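Local coordinates for protein transcription regulator AmtR (Mycobacterium smegmatis, PDB 5E57) that probably acts as a TetR-family, DNA-binding transcriptional regulator of nitrogen metabolism, including the use of urea, at residues 122-127 and 151-156; 64-69 and 93-98; 57-62 and 101-106; 133-138 and 183-188. All coordinates share one frame; numbering follows the deposited sequence.

Contact 1 (122-127 and 151-156); sequences RRRAEL and LPFRLV
R124 reaches from helix 118-142 to F153 and R154 of helix 151-165, within the all-helical ligand-binding domain of this TetR-family dimer. The tight part is around the F153 ring, which is buried. Its chi1 of 176° swings CG away from the backbone N and sends the ring out toward the other helix. R124 NH2 sits at the ring edge, near its plane, rather than over the face, 3.6 Å from F153 CZ and equally close to CE2, and the guanidinium and ring planes are 41° apart. On its own helix the phenyl also leans on R154, with F153 CE2 3.5 Å above one face of that guanidinium, toward its rim.

The R124 side is partly open to solvent and little covered by 151-156, and no hydrogen bond joins the segments. Its guanidinium is nonetheless fixed by salt bridges from outside them. R124 NE pairs with E157, R154 NE with D150, and both guanidinium groups bind D165 of the second subunit, so the carboxylate probably offsets the closeness of the two cations. That shared partner places the pair at the dimer interface, with R124 NH2 3.7 Å from R154 NH1.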
loop_
_atom_site.group_PDB
_atom_site.type_symbol
_atom_site.label_atom_id
_atom_site.label_comp_id
_atom_site.label_asym_id
_atom_site.label_seq_id
_atom_site.Cartn_x
_atom_site.Cartn_y
_atom_site.Cartn_z
ATOM N N ARG A 122 -7.673 -9.225 -13.404
ATOM C CA ARG A 122 -8.852 -10.054 -13.014
ATOM C C ARG A 122 -8.462 -11.070 -11.955
ATOM O O ARG A 122 -9.194 -11.349 -11.047
ATOM C CB ARG A 122 -9.462 -10.737 -14.275
ATOM N N ARG A 123 -7.280 -11.632 -12.050
ATOM C CA ARG A 123 -6.858 -12.558 -11.056
ATOM C C ARG A 123 -6.671 -11.921 -9.677
ATOM O O ARG A 123 -7.044 -12.493 -8.670
ATOM C CB ARG A 123 -5.526 -13.155 -11.414
ATOM C CG ARG A 123 -5.432 -13.750 -12.784
ATOM C CD ARG A 123 -6.188 -15.038 -12.903
ATOM N NE ARG A 123 -5.762 -16.079 -11.983
ATOM C CZ ARG A 123 -4.519 -16.528 -11.851
ATOM N NH1 ARG A 123 -3.486 -15.985 -12.524
ATOM N NH2 ARG A 123 -4.302 -17.522 -10.982
ATOM N N ARG A 124 -5.966 -10.805 -9.632
ATOM C CA ARG A 124 -5.735 -10.137 -8.403
ATOM C C ARG A 124 -7.067 -9.663 -7.865
ATOM O O ARG A 124 -7.297 -9.739 -6.656
ATOM C CB ARG A 124 -4.762 -8.963 -8.635
ATOM C CG ARG A 124 -4.570 -8.131 -7.419
ATOM C CD ARG A 124 -3.295 -7.223 -7.432
ATOM N NE ARG A 124 -3.448 -6.270 -6.319
ATOM C CZ ARG A 124 -4.222 -5.190 -6.410
ATOM N NH1 ARG A 124 -4.798 -4.907 -7.569
ATOM N NH2 ARG A 124 -4.403 -4.369 -5.395
ATOM N N ALA A 125 -7.960 -9.151 -8.735
ATOM C CA ALA A 125 -9.297 -8.783 -8.258
ATOM C C ALA A 125 -10.096 -9.973 -7.629
ATOM O O ALA A 125 -10.813 -9.793 -6.679
ATOM C CB ALA A 125 -10.103 -8.041 -9.351
ATOM N N GLU A 126 -9.924 -11.181 -8.139
ATOM C CA GLU A 126 -10.492 -12.415 -7.521
ATOM C C GLU A 126 -9.882 -12.718 -6.152
ATOM O O GLU A 126 -10.549 -13.216 -5.215
ATOM C CB GLU A 126 -10.173 -13.648 -8.388
ATOM C CG GLU A 126 -11.239 -14.079 -9.348
ATOM C CD GLU A 126 -10.752 -15.191 -10.302
ATOM O OE1 GLU A 126 -10.131 -16.194 -9.860
ATOM O OE2 GLU A 126 -10.985 -15.052 -11.513
ATOM N N LEU A 127 -8.598 -12.424 -6.008
ATOM C CA LEU A 127 -7.986 -12.589 -4.687
ATOM C C LEU A 127 -8.622 -11.633 -3.722
ATOM O O LEU A 127 -9.032 -12.003 -2.555
ATOM C CB LEU A 127 -6.493 -12.343 -4.749
ATOM C CG LEU A 127 -5.753 -12.599 -3.454
ATOM C CD1 LEU A 127 -6.003 -13.983 -2.882
ATOM C CD2 LEU A 127 -4.270 -12.346 -3.650
ATOM N N LEU A 151 -10.268 -4.100 4.219
ATOM C CA LEU A 151 -9.092 -3.724 4.929
ATOM C C LEU A 151 -8.116 -4.879 5.174
ATOM O O LEU A 151 -6.919 -4.657 5.111
ATOM C CB LEU A 151 -9.419 -2.952 6.191
ATOM C CG LEU A 151 -10.245 -1.676 5.899
ATOM C CD1 LEU A 151 -10.481 -0.983 7.206
ATOM C CD2 LEU A 151 -9.577 -0.726 4.919
ATOM N N PRO A 152 -8.585 -6.115 5.309
ATOM C CA PRO A 152 -7.549 -7.157 5.484
ATOM C C PRO A 152 -6.704 -7.350 4.252
ATOM O O PRO A 152 -5.454 -7.558 4.351
ATOM C CB PRO A 152 -8.365 -8.419 5.743
ATOM C CG PRO A 152 -9.529 -7.906 6.470
ATOM C CD PRO A 152 -9.897 -6.632 5.725
ATOM N N PHE A 153 -7.344 -7.203 3.087
ATOM C CA PHE A 153 -6.570 -7.216 1.810
ATOM C C PHE A 153 -5.567 -6.090 1.786
ATOM O O PHE A 153 -4.409 -6.297 1.440
ATOM C CB PHE A 153 -7.506 -7.147 0.617
ATOM C CG PHE A 153 -6.832 -7.057 -0.713
ATOM C CD1 PHE A 153 -6.204 -8.121 -1.255
ATOM C CD2 PHE A 153 -6.964 -5.894 -1.499
ATOM C CE1 PHE A 153 -5.637 -8.042 -2.536
ATOM C CE2 PHE A 153 -6.400 -5.811 -2.749
ATOM C CZ PHE A 153 -5.733 -6.887 -3.270
ATOM N N ARG A 154 -5.996 -4.923 2.121
ATOM C CA ARG A 154 -5.107 -3.758 2.083
ATOM C C ARG A 154 -3.952 -3.891 3.088
ATOM O O ARG A 154 -2.830 -3.543 2.753
ATOM C CB ARG A 154 -5.887 -2.505 2.342
ATOM C CG ARG A 154 -7.009 -2.233 1.359
ATOM C CD ARG A 154 -6.469 -2.067 -0.039
ATOM N NE ARG A 154 -7.514 -2.058 -1.054
ATOM C CZ ARG A 154 -7.300 -2.164 -2.368
ATOM N NH1 ARG A 154 -6.101 -2.311 -2.858
ATOM N NH2 ARG A 154 -8.311 -2.175 -3.205
ATOM N N LEU A 155 -4.212 -4.447 4.265
ATOM C CA LEU A 155 -3.165 -4.736 5.268
ATOM C C LEU A 155 -2.154 -5.717 4.784
ATOM O O LEU A 155 -0.942 -5.517 4.948
ATOM C CB LEU A 155 -3.741 -5.212 6.605
ATOM C CG LEU A 155 -4.334 -4.061 7.381
ATOM C CD1 LEU A 155 -5.329 -4.540 8.414
ATOM C CD2 LEU A 155 -3.217 -3.281 8.034
ATOM N N VAL A 156 -2.596 -6.719 4.041
ATOM C CA VAL A 156 -1.629 -7.673 3.474
ATOM C C VAL A 156 -0.734 -7.057 2.434
ATOM O O VAL A 156 0.532 -7.283 2.431
ATOM C CB VAL A 156 -2.354 -8.879 2.837
ATOM C CG1 VAL A 156 -1.436 -9.720 1.988
ATOM C CG2 VAL A 156 -3.061 -9.687 3.897
#

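Contact 2 (64-69 and 93-98); sequences VDEPLE and ASQLCA
E66 and P67, in the first turn of helix 65-75, are the residues of 64-69 that meet Q95 near the end of helix 82-98. Helix 65-75 starts just after V64, which sits at the N-cap and whose carbonyl O takes the amide of L68 (N to O 3.0 Å). D65 follows, with its carboxylate turned from helix 82-98 and salt-bridged to R123 of helix 118-142.

E66 comes next and does point at Q95. Its CG lies beside the backbone N, opposite the carbonyl carbon (chi1 -68°), and the extended chain beyond carries the carboxylate out to Q95. The two side chains cross at about a right angle, with the carboxylate and amide planes 47° apart. As modelled, E66 OE1 lies 2.7 Å from Q95 OE1. The amide is probably turned over, and with it reversed this approach may be a hydrogen bond. E66 is exposed and also touches Y91.

These two helices follow each other in the chain of the TetR-type ligand-binding domain, and here the beginning of one lies against the end of the other. P67 and Q95 have the closest CA atoms of the two segments, 8.2 Å apart. Having no N-H, the proline suits a first helical turn, where backbone amides have no partner carbonyl within the helix. Its CD and CG lie against the end of the Q95 amide, and the ring also packs on D92. A bound acetate, probably from the crystallisation liquor, is about 4 Å from the P67 side chain. L68 then turns to helix 118-142, touching R123, E126 and L127.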
loop_
_atom_site.group_PDB
_atom_site.type_symbol
_atom_site.label_atom_id
_atom_site.label_comp_id
_atom_site.label_asym_id
_atom_site.label_seq_id
_atom_site.Cartn_x
_atom_site.Cartn_y
_atom_site.Cartn_z
ATOM N N VAL A 64 0.518 -13.896 -7.107
ATOM C CA VAL A 64 -0.866 -14.107 -6.719
ATOM C C VAL A 64 -1.393 -15.513 -6.888
ATOM O O VAL A 64 -2.412 -15.817 -6.290
ATOM C CB VAL A 64 -1.891 -13.155 -7.446
ATOM C CG1 VAL A 64 -1.509 -11.719 -7.271
ATOM C CG2 VAL A 64 -1.992 -13.486 -8.911
ATOM N N ASP A 65 -0.783 -16.333 -7.711
ATOM C CA ASP A 65 -1.336 -17.671 -8.041
ATOM C C ASP A 65 -1.467 -18.556 -6.826
ATOM O O ASP A 65 -2.449 -19.152 -6.647
ATOM C CB ASP A 65 -0.459 -18.434 -9.072
ATOM C CG ASP A 65 -0.583 -17.879 -10.474
ATOM O OD1 ASP A 65 -1.533 -17.143 -10.768
ATOM O OD2 ASP A 65 0.286 -18.165 -11.279
ATOM N N GLU A 66 -0.442 -18.689 -6.021
ATOM C CA GLU A 66 -0.550 -19.549 -4.861
ATOM C C GLU A 66 -1.438 -19.002 -3.765
ATOM O O GLU A 66 -2.182 -19.742 -3.199
ATOM C CB GLU A 66 0.844 -19.894 -4.345
ATOM C CG GLU A 66 1.580 -20.777 -5.333
ATOM C CD GLU A 66 2.994 -21.112 -4.877
ATOM O OE1 GLU A 66 3.586 -20.415 -4.019
ATOM O OE2 GLU A 66 3.521 -22.060 -5.399
ATOM N N PRO A 67 -1.388 -17.698 -3.472
ATOM C CA PRO A 67 -2.382 -17.199 -2.522
ATOM C C PRO A 67 -3.826 -17.408 -3.011
ATOM O O PRO A 67 -4.735 -17.661 -2.213
ATOM C CB PRO A 67 -2.058 -15.704 -2.426
ATOM C CG PRO A 67 -0.611 -15.620 -2.696
ATOM C CD PRO A 67 -0.308 -16.718 -3.678
ATOM N N LEU A 68 -4.025 -17.341 -4.311
ATOM C CA LEU A 68 -5.345 -17.524 -4.849
ATOM C C LEU A 68 -5.778 -18.987 -4.791
ATOM O O LEU A 68 -6.952 -19.252 -4.564
ATOM C CB LEU A 68 -5.439 -16.937 -6.239
ATOM C CG LEU A 68 -6.790 -16.720 -6.869
ATOM C CD1 LEU A 68 -7.783 -16.018 -5.951
ATOM C CD2 LEU A 68 -6.574 -15.894 -8.136
ATOM N N GLU A 69 -4.853 -19.927 -4.964
ATOM C CA GLU A 69 -5.177 -21.330 -4.774
ATOM C C GLU A 69 -5.663 -21.551 -3.367
ATOM O O GLU A 69 -6.741 -22.147 -3.166
ATOM C CB GLU A 69 -3.972 -22.213 -5.053
ATOM C CG GLU A 69 -3.568 -22.155 -6.525
ATOM C CD GLU A 69 -2.146 -22.707 -6.719
ATOM O OE1 GLU A 69 -1.415 -22.923 -5.721
ATOM O OE2 GLU A 69 -1.717 -22.911 -7.844
ATOM N N ALA A 93 0.799 -12.677 3.245
ATOM C CA ALA A 93 1.766 -11.667 3.712
ATOM C C ALA A 93 3.177 -12.299 3.759
ATOM O O ALA A 93 4.201 -11.657 3.331
ATOM C CB ALA A 93 1.339 -11.169 5.065
ATOM N N SER A 94 3.265 -13.524 4.258
ATOM C CA SER A 94 4.577 -14.216 4.209
ATOM C C SER A 94 5.178 -14.319 2.830
ATOM O O SER A 94 6.394 -14.010 2.619
ATOM C CB SER A 94 4.496 -15.592 4.789
ATOM O OG SER A 94 3.933 -15.550 6.097
ATOM N N GLN A 95 4.383 -14.756 1.849
ATOM C CA GLN A 95 4.920 -14.848 0.471
ATOM C C GLN A 95 5.382 -13.490 -0.130
ATOM O O GLN A 95 6.426 -13.414 -0.808
ATOM C CB GLN A 95 3.879 -15.474 -0.453
ATOM C CG GLN A 95 3.869 -17.000 -0.330
ATOM C CD GLN A 95 3.513 -17.696 -1.641
ATOM O OE1 GLN A 95 3.680 -18.923 -1.794
ATOM N NE2 GLN A 95 3.011 -16.910 -2.599
ATOM N N LEU A 96 4.613 -12.435 0.118
ATOM C CA LEU A 96 5.029 -11.085 -0.281
ATOM C C LEU A 96 6.279 -10.629 0.462
ATOM O O LEU A 96 7.065 -9.852 -0.078
ATOM C CB LEU A 96 3.926 -10.056 -0.084
ATOM C CG LEU A 96 2.646 -10.210 -0.928
ATOM C CD1 LEU A 96 1.610 -9.151 -0.599
ATOM C CD2 LEU A 96 2.955 -10.189 -2.406
ATOM N N CYS A 97 6.471 -11.078 1.697
ATOM C CA CYS A 97 7.715 -10.751 2.422
ATOM C C CYS A 97 8.867 -11.603 1.964
ATOM O O CYS A 97 10.007 -11.210 2.158
ATOM C CB CYS A 97 7.581 -10.945 3.924
ATOM S SG CYS A 97 6.501 -9.737 4.634
ATOM N N ALA A 98 8.605 -12.752 1.367
ATOM C CA ALA A 98 9.705 -13.689 1.158
ATOM C C ALA A 98 10.358 -13.442 -0.158
ATOM O O ALA A 98 11.389 -13.990 -0.450
ATOM C CB ALA A 98 9.236 -15.125 1.220
#

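Contact 3 (57-62 and 101-106); sequences DALLAG and WNLGAL
L59 and L103 point at each other between helix 52-61 and the 3-10 turn 103-106, in the connection before helix 118-142, and they meet by their methyl ends, CD2 of L59 being 4.2 Å from CD2 of L103. The other branch of L103 goes to the backbone instead, its CD1 coming 4.1 Å from the carbonyl O of L59. A chi1 of -61° sets CG of L103 beside the backbone N, and from there the two methyls part, one to the L59 side chain and one to its carbonyl. L60 makes the second pair. Its CB does not face the loop directly, but its CD2 swings in to lie 4.3 Å from L106 CB.

Helix 52-61 connects the predicted helix-turn-helix region to the ligand-binding domain. The loop belongs to that domain, and its L103 also packs on A18 of helix 9-23, while W101 hydrogen-bonds D15. F120 and L112 close around L60.

No hydrogen bond or charge pair crosses between the two segments. The contact rests on buried apolar surface and van der Waals packing; with no directional bond to fix the register of helix against loop, the fit of the leucine shapes must do so.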
loop_
_atom_site.group_PDB
_atom_site.type_symbol
_atom_site.label_atom_id
_atom_site.label_comp_id
_atom_site.label_asym_id
_atom_site.label_seq_id
_atom_site.Cartn_x
_atom_site.Cartn_y
_atom_site.Cartn_z
ATOM N N ASP A 57 4.401 -10.367 -16.948
ATOM C CA ASP A 57 3.258 -11.241 -16.672
ATOM C C ASP A 57 3.629 -12.403 -15.787
ATOM O O ASP A 57 2.937 -12.665 -14.802
ATOM C CB ASP A 57 2.610 -11.755 -17.942
ATOM C CG ASP A 57 1.068 -11.603 -17.904
ATOM O OD1 ASP A 57 0.517 -10.954 -16.951
ATOM O OD2 ASP A 57 0.434 -12.148 -18.839
ATOM N N ALA A 58 4.734 -13.089 -16.093
ATOM C CA ALA A 58 5.107 -14.207 -15.264
ATOM C C ALA A 58 5.474 -13.738 -13.821
ATOM O O ALA A 58 5.095 -14.346 -12.860
ATOM C CB ALA A 58 6.218 -14.958 -15.916
ATOM N N LEU A 59 6.195 -12.640 -13.679
ATOM C CA LEU A 59 6.502 -12.120 -12.355
ATOM C C LEU A 59 5.275 -11.794 -11.542
ATOM O O LEU A 59 5.190 -12.211 -10.401
ATOM C CB LEU A 59 7.409 -10.889 -12.435
ATOM C CG LEU A 59 8.793 -11.136 -13.002
ATOM C CD1 LEU A 59 9.476 -9.842 -13.345
ATOM C CD2 LEU A 59 9.628 -11.965 -12.026
ATOM N N LEU A 60 4.314 -11.091 -12.142
ATOM C CA LEU A 60 3.086 -10.729 -11.436
ATOM C C LEU A 60 2.250 -11.927 -11.028
ATOM O O LEU A 60 1.734 -12.009 -9.901
ATOM C CB LEU A 60 2.206 -9.779 -12.270
ATOM C CG LEU A 60 2.718 -8.395 -12.639
ATOM C CD1 LEU A 60 1.830 -7.678 -13.660
ATOM C CD2 LEU A 60 2.905 -7.514 -11.410
ATOM N N ALA A 61 2.098 -12.870 -11.940
ATOM C CA ALA A 61 1.321 -14.067 -11.661
ATOM C C ALA A 61 1.939 -14.862 -10.469
ATOM O O ALA A 61 1.212 -15.387 -9.647
ATOM C CB ALA A 61 1.273 -14.966 -12.917
ATOM N N GLY A 62 3.271 -14.960 -10.390
ATOM C CA GLY A 62 3.874 -15.683 -9.252
ATOM C C GLY A 62 3.601 -14.977 -7.926
ATOM O O GLY A 62 3.821 -15.540 -6.907
ATOM N N TRP A 101 12.883 -9.940 -4.287
ATOM C CA TRP A 101 12.638 -8.614 -4.816
ATOM C C TRP A 101 11.192 -8.202 -4.536
ATOM O O TRP A 101 10.307 -9.015 -4.419
ATOM C CB TRP A 101 12.928 -8.552 -6.334
ATOM C CG TRP A 101 14.305 -9.041 -6.678
ATOM C CD1 TRP A 101 14.627 -10.202 -7.282
ATOM C CD2 TRP A 101 15.530 -8.383 -6.386
ATOM N NE1 TRP A 101 15.967 -10.282 -7.459
ATOM C CE2 TRP A 101 16.562 -9.195 -6.883
ATOM C CE3 TRP A 101 15.850 -7.169 -5.771
ATOM C CZ2 TRP A 101 17.924 -8.856 -6.773
ATOM C CZ3 TRP A 101 17.200 -6.808 -5.664
ATOM C CH2 TRP A 101 18.235 -7.668 -6.147
ATOM N N ASN A 102 10.957 -6.916 -4.397
ATOM C CA ASN A 102 9.642 -6.459 -3.960
ATOM C C ASN A 102 8.662 -6.322 -5.134
ATOM O O ASN A 102 8.239 -5.226 -5.476
ATOM C CB ASN A 102 9.804 -5.125 -3.176
ATOM C CG ASN A 102 8.520 -4.666 -2.504
ATOM O OD1 ASN A 102 7.651 -5.472 -2.185
ATOM N ND2 ASN A 102 8.419 -3.361 -2.248
ATOM N N LEU A 103 8.254 -7.451 -5.715
ATOM C CA LEU A 103 7.464 -7.437 -6.999
ATOM C C LEU A 103 6.119 -6.771 -6.852
ATOM O O LEU A 103 5.614 -6.195 -7.757
ATOM C CB LEU A 103 7.252 -8.841 -7.534
ATOM C CG LEU A 103 8.561 -9.583 -7.877
ATOM C CD1 LEU A 103 8.298 -11.089 -8.008
ATOM C CD2 LEU A 103 9.236 -8.947 -9.100
ATOM N N GLY A 104 5.542 -6.776 -5.658
ATOM C CA GLY A 104 4.248 -6.140 -5.496
ATOM C C GLY A 104 4.316 -4.663 -5.713
ATOM O O GLY A 104 3.282 -3.992 -5.888
ATOM N N ALA A 105 5.536 -4.115 -5.651
ATOM C CA ALA A 105 5.722 -2.732 -5.926
ATOM C C ALA A 105 5.363 -2.438 -7.369
ATOM O O ALA A 105 5.141 -1.294 -7.691
ATOM C CB ALA A 105 7.168 -2.319 -5.704
ATOM N N LEU A 106 5.298 -3.454 -8.226
ATOM C CA LEU A 106 4.977 -3.175 -9.651
ATOM C C LEU A 106 3.432 -3.051 -9.916
ATOM O O LEU A 106 3.011 -2.648 -10.999
ATOM C CB LEU A 106 5.596 -4.283 -10.495
ATOM C CG LEU A 106 7.119 -4.466 -10.383
ATOM C CD1 LEU A 106 7.473 -5.753 -11.111
ATOM C CD2 LEU A 106 7.900 -3.261 -10.923
#

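Contact 4 (133-138 and 183-188); sequences SLAAAV and RVLGFD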
loop_
_atom_site.group_PDB
_atom_site.type_symbol
_atom_site.label_atom_id
_atom_site.label_comp_id
_atom_site.label_asym_id
_atom_site.label_seq_id
_atom_site.Cartn_x
_atom_site.Cartn_y
_atom_site.Cartn_z
ATOM N N SER A 133 -15.022 -11.610 0.862
ATOM C CA SER A 133 -15.983 -12.619 1.283
ATOM C C SER A 133 -15.637 -13.184 2.616
ATOM O O SER A 133 -16.495 -13.226 3.448
ATOM C CB SER A 133 -16.090 -13.808 0.308
ATOM O OG SER A 133 -16.463 -13.336 -0.970
ATOM N N LEU A 134 -14.397 -13.666 2.815
ATOM C CA LEU A 134 -14.017 -14.175 4.133
ATOM C C LEU A 134 -14.174 -13.110 5.180
ATOM O O LEU A 134 -14.765 -13.357 6.242
ATOM C CB LEU A 134 -12.579 -14.676 4.176
ATOM C CG LEU A 134 -12.350 -15.882 3.322
ATOM C CD1 LEU A 134 -10.866 -16.080 3.137
ATOM C CD2 LEU A 134 -13.016 -17.103 3.969
ATOM N N ALA A 135 -13.681 -11.906 4.897
ATOM C CA ALA A 135 -13.786 -10.829 5.878
ATOM C C ALA A 135 -15.238 -10.381 6.199
ATOM O O ALA A 135 -15.561 -10.008 7.338
ATOM C CB ALA A 135 -12.975 -9.614 5.441
ATOM N N ALA A 136 -16.096 -10.378 5.206
ATOM C CA ALA A 136 -17.510 -10.024 5.451
ATOM C C ALA A 136 -18.156 -11.084 6.381
ATOM O O ALA A 136 -19.000 -10.757 7.213
ATOM C CB ALA A 136 -18.272 -9.923 4.145
ATOM N N ALA A 137 -17.708 -12.335 6.288
ATOM C CA ALA A 137 -18.228 -13.375 7.193
ATOM C C ALA A 137 -17.634 -13.205 8.624
ATOM O O ALA A 137 -18.309 -13.484 9.634
ATOM C CB ALA A 137 -17.949 -14.792 6.607
ATOM N N VAL A 138 -16.397 -12.707 8.744
ATOM C CA VAL A 138 -15.830 -12.526 10.087
ATOM C C VAL A 138 -16.592 -11.399 10.768
ATOM O O VAL A 138 -16.935 -11.461 11.974
ATOM C CB VAL A 138 -14.320 -12.212 10.069
ATOM C CG1 VAL A 138 -13.841 -11.883 11.465
ATOM C CG2 VAL A 138 -13.530 -13.364 9.443
ATOM N N ARG A 183 -8.454 -7.563 13.903
ATOM C CA ARG A 183 -9.036 -6.466 14.681
ATOM C C ARG A 183 -9.855 -5.466 13.945
ATOM O O ARG A 183 -10.847 -4.932 14.506
ATOM C CB ARG A 183 -8.000 -5.714 15.490
ATOM C CG ARG A 183 -7.407 -6.593 16.515
ATOM C CD ARG A 183 -6.445 -5.779 17.324
ATOM N NE ARG A 183 -5.725 -6.687 18.176
ATOM C CZ ARG A 183 -6.063 -6.927 19.404
ATOM N NH1 ARG A 183 -7.104 -6.267 19.965
ATOM N NH2 ARG A 183 -5.337 -7.823 20.098
ATOM N N VAL A 184 -9.523 -5.200 12.694
ATOM C CA VAL A 184 -10.257 -4.155 11.971
ATOM C C VAL A 184 -11.626 -4.656 11.651
ATOM O O VAL A 184 -12.525 -3.836 11.326
ATOM C CB VAL A 184 -9.646 -3.666 10.627
ATOM C CG1 VAL A 184 -8.388 -2.938 10.893
ATOM C CG2 VAL A 184 -9.389 -4.807 9.652
ATOM N N LEU A 185 -11.793 -5.972 11.714
ATOM C CA LEU A 185 -13.117 -6.554 11.472
ATOM C C LEU A 185 -13.958 -6.762 12.734
ATOM O O LEU A 185 -15.033 -7.297 12.641
ATOM C CB LEU A 185 -12.953 -7.899 10.824
ATOM C CG LEU A 185 -12.144 -7.882 9.554
ATOM C CD1 LEU A 185 -12.031 -9.322 9.057
ATOM C CD2 LEU A 185 -12.747 -6.964 8.516
ATOM N N GLY A 186 -13.429 -6.401 13.898
ATOM C CA GLY A 186 -14.152 -6.497 15.169
ATOM C C GLY A 186 -13.837 -7.786 15.866
ATOM O O GLY A 186 -14.432 -8.098 16.855
ATOM N N PHE A 187 -12.911 -8.568 15.360
ATOM C CA PHE A 187 -12.551 -9.767 16.100
ATOM C C PHE A 187 -11.781 -9.371 17.364
ATOM O O PHE A 187 -10.786 -8.644 17.283
ATOM C CB PHE A 187 -11.751 -10.704 15.216
ATOM C CG PHE A 187 -11.378 -11.996 15.840
ATOM C CD1 PHE A 187 -12.150 -13.121 15.645
ATOM C CD2 PHE A 187 -10.203 -12.114 16.540
ATOM C CE1 PHE A 187 -11.771 -14.334 16.191
ATOM C CE2 PHE A 187 -9.828 -13.320 17.096
ATOM C CZ PHE A 187 -10.608 -14.434 16.924
ATOM N N ASP A 188 -12.258 -9.868 18.510
ATOM C CA ASP A 188 -11.603 -9.695 19.819
ATOM C C ASP A 188 -11.351 -11.048 20.511
ATOM O O ASP A 188 -11.181 -11.079 21.708
ATOM C CB ASP A 188 -12.451 -8.781 20.748
#
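V138, on a regular turn of helix 118-142, and L185, in the bend that ends helix 173-183, bring their CA atoms within 6.7 Å of each other. The helix side is ordinary alpha backbone. The other side is a type I turn from R183 to G186, closed by G186 N to R183 O at 3.0 Å. G186 takes a positive phi of 95° in a Schellman motif, a conformation in which the absence of a CB avoids a clash with the carbonyl O of L185. This stop to the helix projects L185 toward helix 118-142.

L185 is the central side chain of the contact. Its CD1 enters between A135 CB at 3.7 Å and V138 CB at 3.8 Å, two residues three apart and thus on the same side of the helix. CD2 lies against A135 CB too, at 4.1 Å. In the TetR-type helical domain this ties helix 118-142 to the C-terminal end of helix 173-183, where R183 and the following V184 pack on the second subunit. P152 and L85 cover further sides of the leucine.

V138 crosses L185 at about a right angle. With CG1 turned opposite the backbone N (chi1 174°), that methyl reaches over L185 CB and just meets F187 CB, 4.5 Å away. The F187 ring meets F191 edge-to-face, and F187 also packs on A82 and L194.

In the fold
Contacts 1 and 4 both hold helix 118-142 and both reach the second subunit, but contact 1 sets a buried phenyl against arginines salt-bridged to D165 of the second subunit, whereas contact 4 is purely apolar. They join through P152, which touches both A135 and L185. Contact 2 is only partly buried, though near the centre of the chain, and polar at its exposed edge; it meets contact 1 through the D65–R123 salt bridge and packing of L68 and L96. Contact 3 is buried and leucine-built, on the opposite side of the chain's centre from contact 4, about 28 Å between contact centres. It touches the second subunit through A105; contact 2 does not. Segments 57-62 and 64-69 adjoin in sequence.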